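Local structure of iron uptake protein A2 (Synechocystis sp., 2VOZ) at residues T35-S40 and P79-F84; L99-R104 and A266-N271; E110-N115 and P302-V307; T127-V132 and N298-V303; R131-S136 and F248-G253. The protein binds ferric iron in the periplasm and probably hands it to an ABC transporter for import into the cell. All coordinates share one frame; numbering follows the deposited sequence. Where two conformers were deposited one is given.

Interaction 1. Residues T35-S40 and P79-F84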
# COMPACT_ATOMS: atom_id res chain seq x y z
N THR B 35 -0.08 -24.25 10.20
CA THR B 35 -0.54 -23.66 8.98
C THR B 35 -2.05 -23.80 8.86
O THR B 35 -2.64 -24.81 9.27
CB THR B 35 0.18 -24.25 7.74
OG1 THR B 35 -0.24 -23.56 6.56
CG2 THR B 35 -0.09 -25.74 7.59
N ILE B 36 -2.66 -22.74 8.35
CA ILE B 36 -4.08 -22.79 8.00
C ILE B 36 -4.34 -21.97 6.74
O ILE B 36 -3.56 -21.08 6.38
CB ILE B 36 -4.98 -22.21 9.10
CG1 ILE B 36 -4.59 -20.76 9.41
CG2 ILE B 36 -4.96 -23.09 10.36
CD1 ILE B 36 -5.73 -19.98 10.06
N ASN B 37 -5.47 -22.25 6.11
CA ASN B 37 -5.95 -21.45 4.99
C ASN B 37 -7.11 -20.63 5.52
O ASN B 37 -8.20 -21.16 5.81
CB ASN B 37 -6.42 -22.37 3.85
CG ASN B 37 -5.31 -23.29 3.39
OD1 ASN B 37 -4.18 -22.84 3.18
ND2 ASN B 37 -5.59 -24.58 3.30
N LEU B 38 -6.86 -19.33 5.66
CA LEU B 38 -7.83 -18.41 6.19
C LEU B 38 -8.50 -17.65 5.06
O LEU B 38 -7.83 -16.95 4.32
CB LEU B 38 -7.13 -17.42 7.13
CG LEU B 38 -8.00 -16.29 7.70
CD1 LEU B 38 -9.16 -16.88 8.52
CD2 LEU B 38 -7.13 -15.37 8.58
N TYR B 39 -9.81 -17.82 4.92
CA TYR B 39 -10.59 -17.05 3.97
C TYR B 39 -11.20 -15.93 4.81
O TYR B 39 -11.94 -16.22 5.75
CB TYR B 39 -11.74 -17.89 3.40
CG TYR B 39 -11.35 -18.97 2.39
CD1 TYR B 39 -10.17 -19.68 2.51
CD2 TYR B 39 -12.21 -19.30 1.34
CE1 TYR B 39 -9.83 -20.71 1.59
CE2 TYR B 39 -11.90 -20.32 0.42
CZ TYR B 39 -10.70 -21.01 0.56
OH TYR B 39 -10.39 -22.03 -0.30
N SER B 40 -10.88 -14.69 4.50
CA SER B 40 -11.37 -13.57 5.31
C SER B 40 -11.86 -12.40 4.48
O SER B 40 -11.20 -11.99 3.52
CB SER B 40 -10.30 -13.10 6.30
OG SER B 40 -10.86 -12.07 7.11
N PRO B 79 -10.11 -26.51 0.49
CA PRO B 79 -9.01 -26.49 1.44
C PRO B 79 -9.17 -25.40 2.51
O PRO B 79 -8.26 -25.20 3.29
CB PRO B 79 -7.80 -26.16 0.56
CG PRO B 79 -8.33 -25.32 -0.52
CD PRO B 79 -9.78 -25.77 -0.75
N GLY B 80 -10.31 -24.69 2.52
CA GLY B 80 -10.47 -23.62 3.52
C GLY B 80 -10.48 -24.23 4.89
O GLY B 80 -11.11 -25.27 5.11
N ASP B 81 -9.76 -23.60 5.83
CA ASP B 81 -9.80 -24.00 7.23
C ASP B 81 -10.79 -23.16 8.03
O ASP B 81 -11.56 -23.67 8.82
CB ASP B 81 -8.40 -23.90 7.84
CG ASP B 81 -7.48 -25.01 7.34
OD1 ASP B 81 -7.91 -26.17 7.49
OD2 ASP B 81 -6.38 -24.74 6.79
N ILE B 82 -10.70 -21.85 7.82
CA ILE B 82 -11.51 -20.90 8.59
C ILE B 82 -12.12 -19.90 7.62
O ILE B 82 -11.45 -19.43 6.70
CB ILE B 82 -10.62 -20.05 9.56
CG1 ILE B 82 -9.84 -20.89 10.59
CG2 ILE B 82 -11.46 -18.94 10.25
CD1 ILE B 82 -10.65 -21.35 11.72
N LEU B 83 -13.39 -19.56 7.85
CA LEU B 83 -13.96 -18.38 7.23
C LEU B 83 -14.18 -17.36 8.32
O LEU B 83 -14.84 -17.62 9.34
CB LEU B 83 -15.30 -18.70 6.56
CG LEU B 83 -16.12 -17.54 6.00
CD1 LEU B 83 -15.36 -16.88 4.81
CD2 LEU B 83 -17.50 -18.08 5.55
N PHE B 84 -13.58 -16.21 8.09
CA PHE B 84 -13.73 -15.06 8.97
C PHE B 84 -14.52 -14.01 8.20
O PHE B 84 -14.13 -13.62 7.08
CB PHE B 84 -12.37 -14.48 9.36
CG PHE B 84 -12.51 -13.40 10.39
CD1 PHE B 84 -12.99 -12.13 10.04
CD2 PHE B 84 -12.27 -13.69 11.71
CE1 PHE B 84 -13.20 -11.16 11.03
CE2 PHE B 84 -12.47 -12.72 12.73
CZ PHE B 84 -12.91 -11.47 12.38
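Asn37 grips the 79-84 segment with its backbone and its side chain together. Its N-H reaches Asp81 OD2 at 2.7 Å, on the anti lone pair of that oxygen, and its ND2 reaches Pro79 O at 2.7 Å, with the acceptor lying in the amide plane. Asn37 O takes two donors at once, Asp81 N at 2.9 Å and Ile82 N at 3.3 Å, where the turn straightens into the strand. From there regular parallel pairing takes over: Tyr39 N bonds to Ile82 O, and Phe84 N to Tyr39 O. On one side of these strands Leu38 CD1 rests against Ile82 CG2 at 3.5 Å. On the other, Tyr39 CG sits beside the backbone N (chi1 -74°), which turns the ring back over the turn, CE1 3.6 Å from Gly80 CA; its hydroxyl bonds to Glu74. Asp81 OD2 has a second donor in Asn274 ND2. Ser40 OG turns to Arg42 O, close to the iron ligand His43. This is the parallel strand pairing of the alpha/beta fold of periplasmic binding proteins: strand 35-40 lies between strands 56-61 and 82-86, helix 64-74 packs on the Tyr39 and Leu83 side, and strand 261-268 comes next beyond 82-86.

Interaction 2. Residues L99-R104 and A266-N271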
# COMPACT_ATOMS: atom_id res chain seq x y z
N LEU B 99 -21.53 -24.34 5.58
CA LEU B 99 -20.08 -24.25 5.41
C LEU B 99 -19.27 -24.61 6.65
O LEU B 99 -18.09 -24.93 6.52
CB LEU B 99 -19.68 -22.84 4.93
CG LEU B 99 -20.17 -22.50 3.51
CD1 LEU B 99 -19.46 -21.26 3.01
CD2 LEU B 99 -19.96 -23.66 2.54
N PHE B 100 -19.90 -24.49 7.82
CA PHE B 100 -19.20 -24.64 9.11
C PHE B 100 -19.40 -26.02 9.72
O PHE B 100 -20.46 -26.64 9.57
CB PHE B 100 -19.67 -23.60 10.13
CG PHE B 100 -19.28 -22.17 9.78
CD1 PHE B 100 -20.26 -21.19 9.72
CD2 PHE B 100 -17.95 -21.81 9.59
CE1 PHE B 100 -19.94 -19.84 9.40
CE2 PHE B 100 -17.60 -20.46 9.24
CZ PHE B 100 -18.62 -19.49 9.16
N GLN B 101 -18.36 -26.48 10.41
CA GLN B 101 -18.52 -27.59 11.35
C GLN B 101 -18.51 -27.07 12.78
O GLN B 101 -17.77 -26.13 13.10
CB GLN B 101 -17.43 -28.64 11.19
CG GLN B 101 -15.99 -28.17 11.35
CD GLN B 101 -15.00 -29.30 11.23
OE1 GLN B 101 -15.02 -30.26 12.03
NE2 GLN B 101 -14.10 -29.19 10.26
N PRO B 102 -19.24 -27.74 13.66
CA PRO B 102 -19.16 -27.32 15.07
C PRO B 102 -17.83 -27.70 15.70
O PRO B 102 -17.24 -28.75 15.39
CB PRO B 102 -20.32 -28.07 15.73
CG PRO B 102 -20.53 -29.31 14.86
CD PRO B 102 -20.16 -28.87 13.44
N VAL B 103 -17.32 -26.81 16.52
CA VAL B 103 -16.14 -27.16 17.31
C VAL B 103 -16.44 -26.97 18.78
O VAL B 103 -17.29 -26.13 19.16
CB VAL B 103 -14.88 -26.39 16.88
CG1 VAL B 103 -14.52 -26.69 15.39
CG2 VAL B 103 -15.05 -24.94 17.11
N ARG B 104 -15.75 -27.76 19.60
CA ARG B 104 -15.91 -27.72 21.03
C ARG B 104 -14.55 -27.40 21.61
O ARG B 104 -13.62 -28.20 21.55
CB ARG B 104 -16.44 -29.08 21.52
N ALA B 266 -15.69 -15.88 13.20
CA ALA B 266 -15.20 -16.96 12.32
C ALA B 266 -15.61 -18.31 12.85
O ALA B 266 -15.94 -18.46 14.03
CB ALA B 266 -13.69 -16.89 12.25
N GLY B 267 -15.56 -19.30 11.96
CA GLY B 267 -15.84 -20.69 12.34
C GLY B 267 -14.91 -21.56 11.54
O GLY B 267 -14.31 -21.11 10.54
N VAL B 268 -14.78 -22.80 11.96
CA VAL B 268 -13.99 -23.78 11.20
C VAL B 268 -14.87 -24.36 10.08
O VAL B 268 -16.02 -24.76 10.32
CB VAL B 268 -13.54 -24.92 12.16
CG1 VAL B 268 -12.76 -25.97 11.38
CG2 VAL B 268 -12.70 -24.31 13.29
N LEU B 269 -14.31 -24.41 8.87
CA LEU B 269 -15.01 -24.93 7.71
C LEU B 269 -15.16 -26.44 7.77
O LEU B 269 -14.26 -27.15 8.26
CB LEU B 269 -14.33 -24.48 6.42
CG LEU B 269 -14.46 -22.96 6.27
CD1 LEU B 269 -13.51 -22.45 5.16
CD2 LEU B 269 -15.89 -22.56 5.96
N LYS B 270 -16.30 -26.92 7.28
CA LYS B 270 -16.67 -28.33 7.32
C LYS B 270 -15.57 -29.28 6.93
O LYS B 270 -15.35 -30.30 7.57
CB LYS B 270 -17.83 -28.57 6.38
CG LYS B 270 -18.50 -29.92 6.54
CD LYS B 270 -19.90 -29.87 5.95
CE LYS B 270 -20.89 -29.18 6.90
NZ LYS B 270 -22.29 -29.20 6.35
N ASN B 271 -14.87 -29.04 5.85
CA ASN B 271 -13.93 -30.15 5.63
C ASN B 271 -12.50 -29.66 5.79
O ASN B 271 -11.59 -30.05 5.04
CB ASN B 271 -14.24 -30.88 4.31
CG ASN B 271 -15.46 -31.84 4.42
OD1 ASN B 271 -15.72 -32.45 5.47
ND2 ASN B 271 -16.19 -31.97 3.34
O HOH W 1 -16.60 -23.79 13.81
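Gln101 holds Val268 and Leu269 with two hydrogen bonds, one from its backbone and one from its side chain. Its N donates to Val268 O at 2.9 Å, and its NE2 donates to Leu269 O at 2.9 Å, nearly straight at 170°, the acceptor in the amide plane. CG leaves between the backbone N and the carbonyl carbon (chi1 57°), and the extended chain carries the amide across to Leu269; OE1 is left to Arg275 NE. Lys270 N bonds to Leu99 O at 2.8 Å, and a water donates to Gln101 O while accepting from Val268 N. Phe100 lays its ring beside Gly267, CE2 3.6 Å from Gly267 CA, with Val268 O at the ring edge. Val103 CG1 meets Val268 CG2 at 3.7 Å, the side chains crossing at about a right angle. Phe100 and Leu269 form a single beta bridge, which ties the loop between helices 88-96 and 106-111 to residues 266-271, in the mixed sheet of a periplasmic binding protein fold.

Interaction 3. Residues E110-N115 and P302-V307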
# COMPACT_ATOMS: atom_id res chain seq x y z
N GLU B 110 -14.91 -20.68 27.53
CA GLU B 110 -14.65 -19.96 28.77
C GLU B 110 -14.45 -18.47 28.53
O GLU B 110 -14.87 -17.62 29.36
CB GLU B 110 -13.43 -20.54 29.48
CG GLU B 110 -13.66 -21.93 30.04
CD GLU B 110 -14.42 -21.95 31.36
OE1 GLU B 110 -14.96 -23.04 31.68
OE2 GLU B 110 -14.46 -20.91 32.06
N ARG B 111 -13.86 -18.12 27.38
CA ARG B 111 -13.44 -16.72 27.17
C ARG B 111 -14.43 -15.86 26.42
O ARG B 111 -14.67 -14.72 26.79
CB ARG B 111 -12.08 -16.67 26.46
CG ARG B 111 -10.95 -17.23 27.34
CD ARG B 111 -9.61 -17.33 26.61
NE ARG B 111 -9.19 -16.00 26.15
CZ ARG B 111 -8.67 -15.04 26.93
NH1 ARG B 111 -8.46 -15.27 28.23
NH2 ARG B 111 -8.34 -13.86 26.41
N ILE B 112 -15.00 -16.42 25.36
CA ILE B 112 -15.92 -15.64 24.53
C ILE B 112 -17.30 -15.61 25.17
O ILE B 112 -17.88 -16.69 25.43
CB ILE B 112 -15.96 -16.18 23.09
CG1 ILE B 112 -14.56 -16.07 22.46
CG2 ILE B 112 -17.01 -15.40 22.27
CD1 ILE B 112 -14.50 -16.58 21.03
N PRO B 113 -17.85 -14.40 25.42
CA PRO B 113 -19.18 -14.32 25.99
C PRO B 113 -20.16 -15.21 25.25
O PRO B 113 -20.17 -15.21 24.01
CB PRO B 113 -19.55 -12.84 25.78
CG PRO B 113 -18.25 -12.17 25.96
CD PRO B 113 -17.28 -13.05 25.23
N GLU B 114 -20.97 -15.96 26.01
CA GLU B 114 -21.95 -16.85 25.40
C GLU B 114 -22.81 -16.18 24.31
O GLU B 114 -23.12 -16.80 23.31
CB GLU B 114 -22.85 -17.45 26.51
CG GLU B 114 -23.80 -18.54 26.02
N ASN B 115 -23.19 -14.92 24.50
CA ASN B 115 -24.10 -14.28 23.53
C ASN B 115 -23.41 -13.78 22.27
O ASN B 115 -24.07 -13.37 21.30
CB ASN B 115 -24.91 -13.15 24.18
CG ASN B 115 -24.12 -11.91 24.40
OD1 ASN B 115 -23.14 -11.90 25.14
ND2 ASN B 115 -24.53 -10.83 23.75
N PRO B 302 -12.97 -5.32 21.67
CA PRO B 302 -12.73 -6.76 21.85
C PRO B 302 -13.97 -7.45 22.36
O PRO B 302 -14.87 -6.80 22.94
CB PRO B 302 -11.64 -6.82 22.95
CG PRO B 302 -10.98 -5.44 22.89
CD PRO B 302 -12.13 -4.50 22.56
N VAL B 303 -14.03 -8.76 22.15
CA VAL B 303 -15.12 -9.53 22.75
C VAL B 303 -14.73 -9.96 24.14
O VAL B 303 -15.60 -10.35 24.92
CB VAL B 303 -15.56 -10.75 21.89
CG1 VAL B 303 -16.17 -10.25 20.54
CG2 VAL B 303 -14.39 -11.69 21.62
N ILE B 304 -13.44 -9.91 24.43
CA ILE B 304 -12.97 -10.35 25.77
C ILE B 304 -12.96 -9.18 26.74
O ILE B 304 -12.27 -8.20 26.51
CB ILE B 304 -11.55 -10.99 25.70
CG1 ILE B 304 -11.50 -12.16 24.70
CG2 ILE B 304 -11.10 -11.45 27.11
CD1 ILE B 304 -12.52 -13.23 24.88
N PRO B 305 -13.72 -9.30 27.86
CA PRO B 305 -13.67 -8.30 28.92
C PRO B 305 -12.27 -8.13 29.48
O PRO B 305 -11.53 -9.11 29.59
CB PRO B 305 -14.59 -8.91 29.99
CG PRO B 305 -15.61 -9.65 29.18
CD PRO B 305 -14.72 -10.34 28.15
N GLY B 306 -11.90 -6.89 29.77
CA GLY B 306 -10.59 -6.62 30.37
C GLY B 306 -9.51 -6.27 29.36
O GLY B 306 -8.51 -5.65 29.74
N VAL B 307 -9.72 -6.62 28.08
CA VAL B 307 -8.76 -6.28 27.03
C VAL B 307 -8.89 -4.79 26.70
O VAL B 307 -10.00 -4.31 26.49
CB VAL B 307 -8.97 -7.14 25.77
CG1 VAL B 307 -8.05 -6.60 24.58
CG2 VAL B 307 -8.71 -8.65 26.07
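The Arg111 guanidinium meets the side of Ile304 at an oblique angle, NH2 lying 3.7 Å from Ile304 CG2 and 4.0 Å from Ile304 CG1. The arginine chain is bent at chi3 (60°), which brings its end round across Ile304 at a slant. The polar partners of NH2 lie outside the two segments: a salt bridge with Asp288 and a bond to Ala286 O fix the group, while the branch of Ile304 supplies van der Waals contact. The Pro113 ring turns its CD and CG toward the carbonyl of Val303, with CD 3.2 Å from Val303 O.

Ile112 is the first residue to leave helical geometry after helix 106-111, and Ile304 opens a type II beta turn that runs to Val307, with Gly306 at its third position. The contact thus joins a helix exit to a turn in the loop after strand 301-302. No hydrogen bond passes between the two segments.

Ile304 CD1 lies against the last turn of the helix, 3.2 Å from Arg111 O and 3.8 Å from Arg111 CB. From the same methyl it is 4.3 Å to Ile112 CG1, whose side chain also rests on Tyr124 and Phe126 of strand 124-136. On the loop side, Gln291 OE1 receives both Val303 N and Ile304 N, holding the backbone that leads into the turn.

Interaction 4. Residues T127-V132 and N298-V303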
# COMPACT_ATOMS: atom_id res chain seq x y z
N THR B 127 -14.59 -9.70 17.36
CA THR B 127 -14.68 -8.27 17.70
C THR B 127 -16.15 -7.93 17.73
O THR B 127 -16.97 -8.69 17.21
CB THR B 127 -13.98 -7.37 16.64
OG1 THR B 127 -14.72 -7.46 15.42
CG2 THR B 127 -12.54 -7.82 16.44
N GLN B 128 -16.48 -6.78 18.30
CA GLN B 128 -17.85 -6.33 18.27
C GLN B 128 -17.92 -4.84 17.95
O GLN B 128 -16.95 -4.10 18.14
CB GLN B 128 -18.59 -6.69 19.56
CG GLN B 128 -18.08 -6.05 20.76
CD GLN B 128 -18.75 -6.55 22.06
OE1 GLN B 128 -19.97 -6.68 22.15
NE2 GLN B 128 -17.93 -6.81 23.06
N ARG B 129 -19.03 -4.44 17.33
CA ARG B 129 -19.29 -3.05 16.99
C ARG B 129 -20.70 -2.78 17.50
O ARG B 129 -21.47 -3.72 17.75
CB ARG B 129 -19.25 -2.81 15.45
CG ARG B 129 -20.21 -3.70 14.60
CD ARG B 129 -19.62 -5.06 14.13
NE ARG B 129 -18.39 -4.86 13.36
CZ ARG B 129 -18.36 -4.46 12.07
NH1 ARG B 129 -19.50 -4.27 11.41
NH2 ARG B 129 -17.21 -4.23 11.47
N ALA B 130 -21.02 -1.51 17.68
CA ALA B 130 -22.36 -1.13 18.14
C ALA B 130 -23.01 -0.34 17.03
O ALA B 130 -22.33 0.43 16.36
CB ALA B 130 -22.25 -0.24 19.42
N ARG B 131 -24.32 -0.52 16.83
CA ARG B 131 -25.03 0.26 15.84
C ARG B 131 -25.70 1.38 16.67
O ARG B 131 -26.61 1.13 17.46
CB ARG B 131 -26.04 -0.58 15.02
CG ARG B 131 -26.54 0.18 13.75
CD ARG B 131 -26.80 -0.81 12.64
NE ARG B 131 -27.12 -0.16 11.37
CZ ARG B 131 -26.22 0.42 10.56
NH1 ARG B 131 -24.93 0.44 10.89
NH2 ARG B 131 -26.61 0.96 9.41
N VAL B 132 -25.18 2.58 16.52
CA VAL B 132 -25.53 3.66 17.43
C VAL B 132 -26.29 4.76 16.70
O VAL B 132 -26.57 4.65 15.51
CB VAL B 132 -24.26 4.26 18.08
CG1 VAL B 132 -23.56 3.23 18.99
CG2 VAL B 132 -23.27 4.86 17.02
N ASN B 298 -9.94 -1.99 13.26
CA ASN B 298 -11.08 -1.25 12.75
C ASN B 298 -11.82 -0.48 13.85
O ASN B 298 -13.02 -0.28 13.77
CB ASN B 298 -12.03 -2.18 12.00
CG ASN B 298 -13.05 -1.43 11.15
OD1 ASN B 298 -12.80 -0.31 10.66
ND2 ASN B 298 -14.21 -2.06 10.94
N ASN B 299 -11.12 -0.08 14.91
CA ASN B 299 -11.77 0.74 15.93
C ASN B 299 -13.01 0.06 16.52
O ASN B 299 -14.04 0.71 16.74
CB ASN B 299 -12.12 2.12 15.36
CG ASN B 299 -10.91 2.90 15.02
OD1 ASN B 299 -10.04 3.09 15.89
ND2 ASN B 299 -10.82 3.38 13.78
N GLU B 300 -12.88 -1.24 16.75
CA GLU B 300 -13.97 -2.08 17.28
C GLU B 300 -13.64 -2.43 18.72
O GLU B 300 -12.54 -2.12 19.20
CB GLU B 300 -14.10 -3.38 16.46
CG GLU B 300 -14.93 -3.23 15.19
CD GLU B 300 -14.52 -4.17 14.04
OE1 GLU B 300 -15.13 -4.08 12.95
OE2 GLU B 300 -13.59 -5.02 14.18
N TYR B 301 -14.59 -3.06 19.41
CA TYR B 301 -14.34 -3.50 20.78
C TYR B 301 -13.89 -4.96 20.77
O TYR B 301 -14.42 -5.77 19.99
CB TYR B 301 -15.62 -3.45 21.60
CG TYR B 301 -16.30 -2.12 21.68
CD1 TYR B 301 -17.26 -1.72 20.72
CD2 TYR B 301 -16.02 -1.25 22.74
CE1 TYR B 301 -17.92 -0.49 20.82
CE2 TYR B 301 -16.68 -0.00 22.85
CZ TYR B 301 -17.62 0.35 21.89
OH TYR B 301 -18.30 1.55 21.97
N PRO B 302 -12.97 -5.32 21.67
CA PRO B 302 -12.73 -6.76 21.85
C PRO B 302 -13.97 -7.45 22.36
O PRO B 302 -14.87 -6.80 22.94
CB PRO B 302 -11.64 -6.82 22.95
CG PRO B 302 -10.98 -5.44 22.89
CD PRO B 302 -12.13 -4.50 22.56
N VAL B 303 -14.03 -8.76 22.15
CA VAL B 303 -15.12 -9.53 22.75
C VAL B 303 -14.73 -9.96 24.14
O VAL B 303 -15.60 -10.35 24.92
CB VAL B 303 -15.56 -10.75 21.89
CG1 VAL B 303 -16.17 -10.25 20.54
CG2 VAL B 303 -14.39 -11.69 21.62
O HOH W 2 -17.44 -8.51 25.85
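Glu300, in the conformer described, reaches along Thr127, Gln128 and Arg129 with a side chain extended beyond CG. Its CB sits 3.4 Å from Gln128 O, CG stays close to the same carbonyl, and CD brings the carboxylate between Thr127 and Arg129. Glu300 OE1 accepts Arg129 NH2 at 2.6 Å in a salt bridge, the oxygen lying in the guanidinium plane although the groups are turned 58° apart. Asn298 ND2 reaches Glu300 OE1 from the opposite face of the carboxylate, at 3.0 Å, so this buried oxygen is gripped by two donors; Asn298 OD1 bonds to Arg229 NH1. Glu300 OE2 lies 3.0 Å from Thr127 OG1, a hydroxyl that also meets Ser264 OG. Arg129 gets there through a chain bent at chi2 (-89°) and chi3.

Backbone bonds in both directions pair Gln128 with Tyr301, and Gln128 NE2 adds a bond to Pro302 O at 3.1 Å. Asn298 touches Tyr44, and Arg129 touches Tyr169 and Tyr225, all three iron ligands, so the Glu300 cluster is consistent with a second shell to the metal site. A Schellman motif at Asn299 ends helix 288-297, and strand 301-302 then pairs with strand 124-136, which also bonds to strand 261-268.

Interaction 5. Residues R131-S136 and F248-G253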
# COMPACT_ATOMS: atom_id res chain seq x y z
N ARG B 131 -24.32 -0.52 16.83
CA ARG B 131 -25.03 0.26 15.84
C ARG B 131 -25.70 1.38 16.67
O ARG B 131 -26.61 1.13 17.46
CB ARG B 131 -26.04 -0.58 15.02
CG ARG B 131 -26.54 0.18 13.75
CD ARG B 131 -26.80 -0.81 12.64
NE ARG B 131 -27.12 -0.16 11.37
CZ ARG B 131 -26.22 0.42 10.56
NH1 ARG B 131 -24.93 0.44 10.89
NH2 ARG B 131 -26.61 0.96 9.41
N VAL B 132 -25.18 2.58 16.52
CA VAL B 132 -25.53 3.66 17.43
C VAL B 132 -26.29 4.76 16.70
O VAL B 132 -26.57 4.65 15.51
CB VAL B 132 -24.26 4.26 18.08
CG1 VAL B 132 -23.56 3.23 18.99
CG2 VAL B 132 -23.27 4.86 17.02
N LEU B 133 -26.63 5.82 17.44
CA LEU B 133 -27.24 6.98 16.83
C LEU B 133 -26.23 8.10 16.77
O LEU B 133 -25.34 8.21 17.64
CB LEU B 133 -28.42 7.45 17.66
CG LEU B 133 -29.48 6.40 18.00
CD1 LEU B 133 -30.74 7.05 18.62
CD2 LEU B 133 -29.86 5.62 16.76
N TYR B 134 -26.36 8.89 15.71
CA TYR B 134 -25.58 10.11 15.54
C TYR B 134 -26.57 11.25 15.46
O TYR B 134 -27.66 11.11 14.90
CB TYR B 134 -24.73 10.04 14.27
CG TYR B 134 -23.66 8.99 14.45
CD1 TYR B 134 -23.81 7.72 13.91
CD2 TYR B 134 -22.55 9.26 15.23
CE1 TYR B 134 -22.82 6.74 14.08
CE2 TYR B 134 -21.56 8.30 15.42
CZ TYR B 134 -21.71 7.04 14.84
OH TYR B 134 -20.72 6.11 15.03
N TYR B 135 -26.20 12.39 16.02
CA TYR B 135 -27.16 13.50 16.02
C TYR B 135 -26.48 14.83 15.83
O TYR B 135 -25.33 15.02 16.23
CB TYR B 135 -28.02 13.51 17.29
CG TYR B 135 -27.25 13.82 18.57
CD1 TYR B 135 -26.68 12.79 19.34
CD2 TYR B 135 -27.07 15.17 18.99
CE1 TYR B 135 -25.98 13.05 20.53
CE2 TYR B 135 -26.39 15.44 20.18
CZ TYR B 135 -25.83 14.39 20.92
OH TYR B 135 -25.10 14.69 22.07
N SER B 136 -27.23 15.76 15.23
CA SER B 136 -26.78 17.12 15.02
C SER B 136 -26.66 17.82 16.38
O SER B 136 -27.64 17.97 17.09
CB SER B 136 -27.85 17.88 14.20
OG SER B 136 -27.52 19.25 14.10
N PHE B 248 -24.41 8.92 20.10
CA PHE B 248 -25.28 8.60 21.22
C PHE B 248 -25.52 7.09 21.25
O PHE B 248 -25.97 6.53 20.24
CB PHE B 248 -26.63 9.33 21.02
CG PHE B 248 -27.66 9.01 22.07
CD1 PHE B 248 -27.65 9.72 23.31
CD2 PHE B 248 -28.62 8.03 21.85
CE1 PHE B 248 -28.62 9.42 24.30
CE2 PHE B 248 -29.58 7.71 22.84
CZ PHE B 248 -29.58 8.41 24.06
N PHE B 249 -25.24 6.46 22.40
CA PHE B 249 -25.57 5.06 22.59
C PHE B 249 -27.04 4.90 22.96
O PHE B 249 -27.45 5.35 24.04
CB PHE B 249 -24.72 4.39 23.68
CG PHE B 249 -23.27 4.19 23.32
CD1 PHE B 249 -22.88 3.14 22.48
CD2 PHE B 249 -22.29 5.03 23.84
CE1 PHE B 249 -21.53 2.94 22.16
CE2 PHE B 249 -20.95 4.83 23.52
CZ PHE B 249 -20.57 3.80 22.66
N PRO B 250 -27.83 4.28 22.07
CA PRO B 250 -29.22 4.04 22.39
C PRO B 250 -29.48 2.81 23.27
O PRO B 250 -28.64 1.91 23.39
CB PRO B 250 -29.84 3.79 21.02
CG PRO B 250 -28.73 3.03 20.32
CD PRO B 250 -27.50 3.80 20.71
N ASN B 251 -30.68 2.80 23.83
CA ASN B 251 -31.25 1.65 24.53
C ASN B 251 -30.46 1.26 25.78
O ASN B 251 -30.41 0.08 26.13
CB ASN B 251 -31.36 0.44 23.58
CG ASN B 251 -32.43 0.63 22.54
OD1 ASN B 251 -32.31 1.51 21.74
ND2 ASN B 251 -33.47 -0.20 22.58
N THR B 252 -29.83 2.23 26.43
CA THR B 252 -29.08 1.93 27.66
C THR B 252 -29.83 2.41 28.91
O THR B 252 -29.33 2.24 30.03
CB THR B 252 -27.68 2.57 27.65
OG1 THR B 252 -27.80 3.98 27.85
CG2 THR B 252 -26.97 2.31 26.32
N GLY B 253 -31.01 2.99 28.70
CA GLY B 253 -31.84 3.49 29.80
C GLY B 253 -32.40 2.39 30.67
O GLY B 253 -32.33 1.20 30.32
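Leu133 and Phe248 lie side by side and point the same way in an antiparallel hydrogen-bonded pair, the one where strand 124-136 meets the end of strand 245-248 in the central mixed sheet of this periplasmic binding protein. Leu133 CD1 stands 4.0 Å from Phe248 CD2. Pro250 then crosses Leu133 obliquely, with its CB 4.0 Å from Leu133 CG, so the leucine is flanked by a ring and a proline. Tyr135 runs at about a right angle to Phe248; its CG lies between the backbone N and the carbonyl carbon (chi1 67°), and the ring offers its edge to Phe248 CB, CE1 being 3.8 Å away.

On the other side of the strand Val132 and Phe249 again point the same way, Val132 CG1 meeting Phe249 CD1 at 3.6 Å. Pro250 CD rests against Val132 CA, where the chain turns away from the strand. Arg131, beside the iron ligand Tyr169, points away from this loop and makes its salt bridge with Asp205. The backbones close the pair with two bonds: Leu133 N reaches Phe248 O at 3.0 Å, and Phe248 N donates to Leu133 O at 2.7 Å with an angle of 170°.

Overall arrangement
Four of the five contacts reach one mixed sheet; interaction 3 joins a helix end to the loop that follows strand 301-302. Interactions 1 and 2 sit side by side, centres about 10 Å apart, through the neighbouring strands 82-86 and 261-268. Strand 124-136 is shared by interactions 4 and 5, whose centres are about 14 Å apart, and interactions 3 and 4 share Pro302 and Val303. Interactions 1 and 5 lie on opposite sides of the chain's centre, about 35 Å apart. Along the sequence interaction 1 closes first, interactions 2 and 4 alternate, and 5 falls within the spans of 2 and 3. Strand 124-136 thus carries contacts outward from the centre, where interaction 4 lies beside the iron ligands.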